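Xaa-Pro dipeptidase (Lactobacillus brevis, PDB 3I7M) probably acts, when full-length, as a manganese-dependent metalloexopeptidase of peptidase family M24B, this chain being its N-terminal creatinase/prolidase domain. Local coordinates at residues H16-M20 with V97-V102; N83-A89 with A116-F121; E41-A45 with I56-E62. Where two conformers were deposited one is given. Residue numbers count along the deposited sequence, not the author numbering.

Contact 1: residues H16-M20 with V97-V102; sequences HHASM and VNPEHV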
loop_
_atom_site.group_PDB
_atom_site.type_symbol
_atom_site.label_atom_id
_atom_site.label_comp_id
_atom_site.label_asym_id
_atom_site.label_seq_id
_atom_site.Cartn_x
_atom_site.Cartn_y
_atom_site.Cartn_z
ATOM N N HIS A 16 -6.623 4.328 -14.332
ATOM C CA HIS A 16 -5.720 5.454 -14.229
ATOM C C HIS A 16 -4.314 5.151 -14.705
ATOM O O HIS A 16 -3.415 5.971 -14.547
ATOM C CB HIS A 16 -5.725 5.915 -12.768
ATOM C CG HIS A 16 -6.960 6.668 -12.404
ATOM N ND1 HIS A 16 -8.153 6.054 -12.178
ATOM C CD2 HIS A 16 -7.208 8.002 -12.320
ATOM C CE1 HIS A 16 -9.091 6.951 -11.948
ATOM N NE2 HIS A 16 -8.532 8.145 -11.989
ATOM N N HIS A 17 -4.112 3.979 -15.281
ATOM C CA HIS A 17 -2.851 3.628 -15.899
ATOM C C HIS A 17 -1.732 3.661 -14.833
ATOM O O HIS A 17 -0.579 4.032 -15.123
ATOM C CB HIS A 17 -2.619 4.578 -17.107
ATOM C CG HIS A 17 -3.879 4.871 -17.904
ATOM N ND1 HIS A 17 -4.436 6.133 -17.998
ATOM C CD2 HIS A 17 -4.714 4.050 -18.577
ATOM C CE1 HIS A 17 -5.542 6.079 -18.718
ATOM N NE2 HIS A 17 -5.719 4.829 -19.108
ATOM N N ALA A 18 -2.089 3.301 -13.613
ATOM C CA ALA A 18 -1.144 3.249 -12.502
ATOM C C ALA A 18 -0.510 1.867 -12.427
ATOM O O ALA A 18 -1.197 0.827 -12.533
ATOM C CB ALA A 18 -1.850 3.527 -11.190
ATOM N N SER A 19 0.784 1.825 -12.158
ATOM C CA SER A 19 1.442 0.598 -11.894
ATOM C C SER A 19 1.022 -0.068 -10.595
ATOM O O SER A 19 1.111 -1.308 -10.438
ATOM C CB SER A 19 2.956 0.778 -11.831
ATOM O OG SER A 19 3.486 1.261 -13.082
HETATM N N MSE A 20 0.672 0.777 -9.639
HETATM C CA MSE A 20 0.233 0.278 -8.331
HETATM C C MSE A 20 -0.377 1.441 -7.598
HETATM O O MSE A 20 -0.162 2.608 -7.919
HETATM C CB MSE A 20 1.308 -0.347 -7.510
HETATM C CG MSE A 20 2.378 0.643 -7.172
HETATM SE SE MSE A 20 3.893 -0.203 -6.334
HETATM C CE MSE A 20 4.763 1.280 -5.726
ATOM N N VAL A 97 7.029 -5.725 -11.131
ATOM C CA VAL A 97 6.581 -4.381 -11.356
ATOM C C VAL A 97 7.721 -3.415 -11.165
ATOM O O VAL A 97 8.403 -3.410 -10.119
ATOM C CB VAL A 97 5.400 -4.014 -10.420
ATOM C CG1 VAL A 97 5.122 -2.491 -10.513
ATOM C CG2 VAL A 97 4.176 -4.885 -10.693
ATOM N N ASN A 98 7.978 -2.611 -12.195
ATOM C CA ASN A 98 8.910 -1.493 -12.114
ATOM C C ASN A 98 8.013 -0.296 -12.221
ATOM O O ASN A 98 7.630 0.094 -13.339
ATOM C CB ASN A 98 9.930 -1.519 -13.257
ATOM C CG ASN A 98 10.858 -0.298 -13.272
ATOM O OD1 ASN A 98 10.974 0.448 -12.302
ATOM N ND2 ASN A 98 11.565 -0.125 -14.396
ATOM N N PRO A 99 7.623 0.290 -11.068
ATOM C CA PRO A 99 6.503 1.237 -11.145
ATOM C C PRO A 99 6.773 2.534 -11.854
ATOM O O PRO A 99 7.822 3.205 -11.658
ATOM C CB PRO A 99 6.149 1.514 -9.683
ATOM C CG PRO A 99 7.308 1.155 -8.914
ATOM C CD PRO A 99 8.048 0.054 -9.676
ATOM N N GLU A 100 5.815 2.919 -12.668
ATOM C CA GLU A 100 5.845 4.227 -13.301
ATOM C C GLU A 100 4.864 5.096 -12.542
ATOM O O GLU A 100 5.230 5.567 -11.455
ATOM C CB GLU A 100 5.560 4.116 -14.801
ATOM C CG GLU A 100 6.722 3.395 -15.512
ATOM C CD GLU A 100 6.608 3.359 -17.021
ATOM O OE1 GLU A 100 5.859 4.157 -17.608
ATOM O OE2 GLU A 100 7.300 2.501 -17.603
ATOM N N HIS A 101 3.626 5.259 -12.972
ATOM C CA HIS A 101 2.681 6.042 -12.205
ATOM C C HIS A 101 2.246 5.275 -10.983
ATOM O O HIS A 101 1.905 4.085 -11.075
ATOM C CB HIS A 101 1.496 6.494 -13.029
ATOM C CG HIS A 101 1.881 7.345 -14.169
ATOM N ND1 HIS A 101 1.985 8.712 -14.075
ATOM C CD2 HIS A 101 2.347 7.006 -15.390
ATOM C CE1 HIS A 101 2.369 9.189 -15.255
ATOM N NE2 HIS A 101 2.626 8.172 -16.055
ATOM N N VAL A 102 2.350 5.903 -9.808
ATOM C CA VAL A 102 1.951 5.341 -8.517
ATOM C C VAL A 102 0.901 6.224 -7.878
ATOM O O VAL A 102 1.067 7.447 -7.830
ATOM C CB VAL A 102 3.160 5.156 -7.552
ATOM C CG1 VAL A 102 2.674 4.545 -6.269
ATOM C CG2 VAL A 102 4.233 4.289 -8.198
HETATM O O HOH W 1 2.007 3.587 -14.983
#
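A serine hydroxyl, not a main-chain carbonyl, receives one of the two direct hydrogen bonds here: E100 N donates to S19 OG at 2.9 Å, almost in line. S19 also gives its own amide to H101, S19 N to H101 O at 2.7 Å, so one residue ties the loop after helix 5-15 to the approach of strand 101-104. A water joins the same network, donating to H17 O at 2.6 Å and accepting from H101 N at 3.1 Å; its link to S19 OG, 3.3 Å, is weak. H17, with positive phi, is the C-prime residue of the Schellman motif ending helix 5-15, and this turn delivers the chain to A18 and S19. On the inner side the selenomethionine M20 lies against P99 and V102, with M20 CE 4.1 Å from P99 CG and 3.9 Å from V102 CG1; V92 of helix 84-94 packs on M20 and P99. The H101 imidazole finds its partner elsewhere, ND1 bonding to D127 of strand 125-129. Where strands 20-23 and 101-104 start, S19 OG thus satisfies E100 N and the water H101 N, S19 N is met by H101 O, and apolar contacts close the side facing helix 84-94.

Contact 2: residues N83-A89 with A116-F121; sequences NPWAMIA and ALAAQF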
loop_
_atom_site.group_PDB
_atom_site.type_symbol
_atom_site.label_atom_id
_atom_site.label_comp_id
_atom_site.label_asym_id
_atom_site.label_seq_id
_atom_site.Cartn_x
_atom_site.Cartn_y
_atom_site.Cartn_z
ATOM N N ASN A 83 14.799 -2.068 7.051
ATOM C CA ASN A 83 14.389 -0.933 6.220
ATOM C C ASN A 83 13.047 -1.262 5.525
ATOM O O ASN A 83 13.009 -2.040 4.583
ATOM C CB ASN A 83 15.454 -0.595 5.156
ATOM C CG ASN A 83 15.097 0.658 4.292
ATOM O OD1 ASN A 83 13.942 1.005 4.090
ATOM N ND2 ASN A 83 16.112 1.345 3.817
ATOM N N PRO A 84 11.933 -0.682 5.996
ATOM C CA PRO A 84 10.647 -1.081 5.459
ATOM C C PRO A 84 10.473 -0.685 3.995
ATOM O O PRO A 84 9.815 -1.358 3.253
ATOM C CB PRO A 84 9.631 -0.399 6.380
ATOM C CG PRO A 84 10.365 0.850 6.862
ATOM C CD PRO A 84 11.808 0.367 7.039
ATOM N N TRP A 85 11.090 0.430 3.582
ATOM C CA TRP A 85 10.941 0.898 2.239
ATOM C C TRP A 85 11.596 -0.034 1.219
ATOM O O TRP A 85 11.028 -0.306 0.163
ATOM C CB TRP A 85 11.445 2.353 2.097
ATOM C CG TRP A 85 10.827 3.240 3.125
ATOM C CD1 TRP A 85 11.416 3.775 4.219
ATOM C CD2 TRP A 85 9.425 3.551 3.217
ATOM N NE1 TRP A 85 10.452 4.443 4.975
ATOM C CE2 TRP A 85 9.247 4.326 4.357
ATOM C CE3 TRP A 85 8.325 3.266 2.424
ATOM C CZ2 TRP A 85 7.937 4.826 4.723
ATOM C CZ3 TRP A 85 7.081 3.760 2.803
ATOM C CH2 TRP A 85 6.922 4.503 3.951
ATOM N N ALA A 86 12.793 -0.501 1.584
ATOM C CA ALA A 86 13.497 -1.452 0.727
ATOM C C ALA A 86 12.744 -2.743 0.653
ATOM O O ALA A 86 12.635 -3.315 -0.410
ATOM C CB ALA A 86 14.895 -1.693 1.201
HETATM N N MSE A 87 12.167 -3.160 1.768
HETATM C CA MSE A 87 11.419 -4.409 1.781
HETATM C C MSE A 87 10.120 -4.322 0.998
HETATM O O MSE A 87 9.773 -5.233 0.300
HETATM C CB MSE A 87 11.171 -4.815 3.183
HETATM C CG MSE A 87 12.434 -5.254 3.849
HETATM SE SE MSE A 87 12.190 -5.574 5.694
HETATM C CE MSE A 87 11.057 -7.144 5.656
ATOM N N ILE A 88 9.406 -3.201 1.073
ATOM C CA ILE A 88 8.219 -3.016 0.260
ATOM C C ILE A 88 8.610 -3.041 -1.188
ATOM O O ILE A 88 7.939 -3.650 -2.012
ATOM C CB ILE A 88 7.535 -1.645 0.560
ATOM C CG1 ILE A 88 6.822 -1.692 1.906
ATOM C CG2 ILE A 88 6.514 -1.265 -0.535
ATOM C CD1 ILE A 88 6.574 -0.345 2.516
ATOM N N ALA A 89 9.688 -2.335 -1.512
ATOM C CA ALA A 89 10.107 -2.270 -2.908
ATOM C C ALA A 89 10.504 -3.666 -3.402
ATOM O O ALA A 89 10.224 -4.015 -4.588
ATOM C CB ALA A 89 11.299 -1.298 -3.056
ATOM N N ALA A 116 10.632 8.388 0.543
ATOM C CA ALA A 116 11.385 7.166 0.896
ATOM C C ALA A 116 10.979 6.008 0.017
ATOM O O ALA A 116 11.781 5.180 -0.420
ATOM C CB ALA A 116 11.173 6.805 2.336
ATOM N N LEU A 117 9.718 5.893 -0.256
ATOM C CA LEU A 117 9.187 4.895 -1.194
ATOM C C LEU A 117 9.716 5.132 -2.586
ATOM O O LEU A 117 10.257 4.209 -3.247
ATOM C CB LEU A 117 7.659 4.870 -1.137
ATOM C CG LEU A 117 6.920 3.837 -1.998
ATOM C CD1 LEU A 117 7.226 2.405 -1.571
ATOM C CD2 LEU A 117 5.420 4.087 -2.040
ATOM N N ALA A 118 9.616 6.382 -3.084
ATOM C CA ALA A 118 10.039 6.698 -4.430
ATOM C C ALA A 118 11.541 6.382 -4.651
ATOM O O ALA A 118 11.933 5.993 -5.765
ATOM C CB ALA A 118 9.738 8.139 -4.751
ATOM N N ALA A 119 12.354 6.637 -3.637
ATOM C CA ALA A 119 13.822 6.410 -3.732
ATOM C C ALA A 119 14.168 4.989 -4.038
ATOM O O ALA A 119 15.261 4.738 -4.541
ATOM C CB ALA A 119 14.508 6.860 -2.460
ATOM N N GLN A 120 13.289 4.053 -3.802
ATOM C CA GLN A 120 13.603 2.626 -4.000
ATOM C C GLN A 120 13.372 2.160 -5.419
ATOM O O GLN A 120 13.733 1.030 -5.737
ATOM C CB GLN A 120 12.767 1.817 -3.031
ATOM C CG GLN A 120 13.135 2.087 -1.622
ATOM C CD GLN A 120 14.513 1.527 -1.199
ATOM O OE1 GLN A 120 14.920 0.452 -1.662
ATOM N NE2 GLN A 120 15.237 2.274 -0.400
ATOM N N PHE A 121 12.773 3.003 -6.259
ATOM C CA PHE A 121 12.386 2.672 -7.636
ATOM C C PHE A 121 13.117 3.521 -8.644
ATOM O O PHE A 121 13.569 4.610 -8.299
ATOM C CB PHE A 121 10.894 2.802 -7.818
ATOM C CG PHE A 121 10.115 1.915 -6.893
ATOM C CD1 PHE A 121 9.316 2.471 -5.916
ATOM C CD2 PHE A 121 10.163 0.542 -7.019
ATOM C CE1 PHE A 121 8.614 1.680 -5.076
ATOM C CE2 PHE A 121 9.414 -0.226 -6.165
ATOM C CZ PHE A 121 8.639 0.363 -5.222
#
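A116 opens the second segment with its methyl over the indole of W85: A116 CB stands 3.5 Å from the centroid of the five-membered ring and 6° off its normal, a CH-pi contact. N83 caps the helix that carries W85, N83 OD1 accepting from A86 N at 3.1 Å and, weakly, from W85 N at 3.0 Å. L117 follows, reaching W85 through L117 CB to W85 CE3 at 4.0 Å and I88 through L117 CD1 to I88 CG2 at 3.9 Å; Y22 of strand 20-23 lies beneath all three residues. A type I turn from A118 to F121 then sets Q120 against helix 84-94. Q120 CB meets A89 CB at 3.4 Å, and Q120 OE1 approaches A86 CA at 3.4 Å, contacts made close by the small alanines. F121 finishes the segment, with F121 CE2 3.8 Å from A89 CB. Helix 111-118, the connection of the beta-alpha-beta crossover between adjacent parallel strands 101-104 and 125-129, packs beside helix 84-94 on one face of the domain's mixed sheet.

Contact 3: residues E41-A45 with I56-E62; sequences ERVLA and IFAPALE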
loop_
_atom_site.group_PDB
_atom_site.type_symbol
_atom_site.label_atom_id
_atom_site.label_comp_id
_atom_site.label_asym_id
_atom_site.label_seq_id
_atom_site.Cartn_x
_atom_site.Cartn_y
_atom_site.Cartn_z
ATOM N N GLU A 41 4.395 5.488 14.126
ATOM C CA GLU A 41 5.660 5.855 13.514
ATOM C C GLU A 41 6.087 4.767 12.533
ATOM O O GLU A 41 6.690 5.064 11.520
ATOM C CB GLU A 41 6.723 6.149 14.555
ATOM C CG GLU A 41 6.260 7.133 15.662
ATOM C CD GLU A 41 7.283 8.208 16.004
ATOM O OE1 GLU A 41 8.467 8.080 15.610
ATOM O OE2 GLU A 41 6.897 9.186 16.676
ATOM N N ARG A 42 5.707 3.513 12.772
ATOM C CA ARG A 42 6.094 2.442 11.870
ATOM C C ARG A 42 5.269 2.436 10.567
ATOM O O ARG A 42 4.433 3.319 10.327
ATOM C CB ARG A 42 6.098 1.095 12.572
ATOM C CG ARG A 42 7.357 0.881 13.523
ATOM C CD ARG A 42 7.160 -0.390 14.332
ATOM N NE ARG A 42 8.055 -0.624 15.448
ATOM C CZ ARG A 42 8.034 0.113 16.533
ATOM N NH1 ARG A 42 8.803 -0.194 17.559
ATOM N NH2 ARG A 42 7.208 1.134 16.621
ATOM N N VAL A 43 5.537 1.472 9.715
ATOM C CA VAL A 43 5.016 1.492 8.355
ATOM C C VAL A 43 3.992 0.374 8.200
ATOM O O VAL A 43 4.281 -0.834 8.381
ATOM C CB VAL A 43 6.142 1.360 7.306
ATOM C CG1 VAL A 43 5.549 1.313 5.868
ATOM C CG2 VAL A 43 7.148 2.426 7.458
ATOM N N LEU A 44 2.748 0.739 7.908
ATOM C CA LEU A 44 1.645 -0.169 7.587
ATOM C C LEU A 44 1.083 0.262 6.239
ATOM O O LEU A 44 0.768 1.464 6.076
ATOM C CB LEU A 44 0.573 -0.079 8.631
ATOM C CG LEU A 44 -0.755 -0.779 8.348
ATOM C CD1 LEU A 44 -0.607 -2.320 8.376
ATOM C CD2 LEU A 44 -1.851 -0.334 9.307
ATOM N N ALA A 45 1.030 -0.654 5.293
ATOM C CA ALA A 45 0.555 -0.288 3.950
ATOM C C ALA A 45 -0.197 -1.415 3.337
ATOM O O ALA A 45 0.012 -2.592 3.663
ATOM C CB ALA A 45 1.802 0.042 3.065
ATOM N N ILE A 56 -0.402 -6.761 2.025
ATOM C CA ILE A 56 -0.253 -5.845 3.144
ATOM C C ILE A 56 1.183 -5.938 3.654
ATOM O O ILE A 56 1.782 -7.033 3.700
ATOM C CB ILE A 56 -1.248 -6.127 4.261
ATOM C CG1 ILE A 56 -2.605 -5.747 3.761
ATOM C CG2 ILE A 56 -0.920 -5.391 5.556
ATOM C CD1 ILE A 56 -3.724 -6.122 4.739
ATOM N N PHE A 57 1.747 -4.801 4.064
ATOM C CA PHE A 57 3.076 -4.721 4.666
ATOM C C PHE A 57 2.916 -4.070 6.025
ATOM O O PHE A 57 2.212 -3.058 6.166
ATOM C CB PHE A 57 4.008 -3.884 3.797
ATOM C CG PHE A 57 5.393 -3.899 4.251
ATOM C CD1 PHE A 57 6.285 -4.878 3.804
ATOM C CD2 PHE A 57 5.882 -2.938 5.138
ATOM C CE1 PHE A 57 7.614 -4.905 4.273
ATOM C CE2 PHE A 57 7.222 -3.017 5.565
ATOM C CZ PHE A 57 8.022 -4.005 5.106
ATOM N N ALA A 58 3.457 -4.676 7.095
ATOM C CA ALA A 58 3.193 -4.257 8.428
ATOM C C ALA A 58 4.323 -4.552 9.351
ATOM O O ALA A 58 5.131 -5.418 9.055
ATOM C CB ALA A 58 1.937 -4.943 8.972
ATOM N N PRO A 59 4.363 -3.930 10.538
ATOM C CA PRO A 59 5.301 -4.385 11.572
ATOM C C PRO A 59 5.031 -5.836 11.912
ATOM O O PRO A 59 3.896 -6.277 11.945
ATOM C CB PRO A 59 5.054 -3.435 12.720
ATOM C CG PRO A 59 4.288 -2.192 12.068
ATOM C CD PRO A 59 3.514 -2.797 10.991
ATOM N N ALA A 60 6.105 -6.590 12.159
ATOM C CA ALA A 60 6.018 -8.019 12.413
ATOM C C ALA A 60 4.987 -8.400 13.479
ATOM O O ALA A 60 4.266 -9.383 13.291
ATOM C CB ALA A 60 7.383 -8.548 12.782
ATOM N N LEU A 61 4.874 -7.606 14.516
ATOM C CA LEU A 61 3.946 -7.961 15.577
ATOM C C LEU A 61 2.498 -7.711 15.238
ATOM O O LEU A 61 1.626 -8.175 15.968
ATOM C CB LEU A 61 4.360 -7.300 16.893
ATOM C CG LEU A 61 5.648 -7.797 17.437
ATOM C CD1 LEU A 61 6.131 -6.944 18.673
ATOM C CD2 LEU A 61 5.448 -9.282 17.883
ATOM N N GLU A 62 2.221 -6.928 14.195
ATOM C CA GLU A 62 0.854 -6.705 13.798
ATOM C C GLU A 62 0.379 -7.790 12.819
ATOM O O GLU A 62 -0.797 -7.883 12.543
ATOM C CB GLU A 62 0.699 -5.305 13.150
ATOM C CG GLU A 62 0.902 -4.159 14.126
ATOM C CD GLU A 62 0.882 -2.776 13.458
ATOM O OE1 GLU A 62 0.145 -2.565 12.470
ATOM O OE2 GLU A 62 1.589 -1.876 13.954
#
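Two main-chain hydrogen bonds join A45 and F57 as an antiparallel hydrogen-bonded pair: A45 N to F57 O, 2.8 Å, and F57 N to A45 O, also 2.8 Å. Both amides and both carbonyls of the pair are therefore satisfied by each other. The carbonyls also take CA-H...O contacts, F57 O from L44 CA and A45 O from I56 CA, each at 3.3 Å. Beyond this pair the ladder is not continued toward R42. V43 O faces P59, whose ring nitrogen has no hydrogen to give. V43 O lies 3.4 Å from P59 CD and 3.6 Å from A58 CA, the latter a CA-H...O contact, and is buried without a hydrogen-bond partner. V43 N, in contrast, is paired with the hydroxyl of Y78. R42 rests its CB 3.8 Å from P59 CG while its guanidinium makes a salt bridge with D80; R113 bonds to the carbonyls of E41 and R42. After P59 the chain turns, E62 N donating to P59 O at 2.9 Å. Apolar side chains fill the rest: L44 CD1 touches A58 CB at 3.7 Å and I56 CG2 at 4.2 Å, and V43 CG1 reaches F57 CD2 at 4.3 Å. Strand 55-59 lies between strands 45-48 and 75-78, bonding to the latter through I56 and A58. I66 of helix 63-67 covers L44, I56 and A58, whereas V43 and F57 pack against helix 84-94 through P84, with W85 touching V43 and I88 touching F57.

All three contacts belong to the N-terminal creatinase/prolidase domain and are organised around its six-stranded mixed sheet. Contacts 1 and 3 both reach this sheet, on opposite sides of the chain's centre, with their centres about 22 Å apart and nearest atoms about 9 Å apart. Contact 2 adjoins both, its centre about 15 Å from that of contact 1 and 14 Å from that of contact 3: F121 packs on P99 and M20, while P84, M87 and I88 pack on F57. Along the chain, contact 3 closes before contact 2 opens, both its segments falling between those of contact 1, whereas contacts 1 and 2 alternate. Helix 84-94 and the turn after helix 111-118 thus link distant parts of the sheet through these packing contacts.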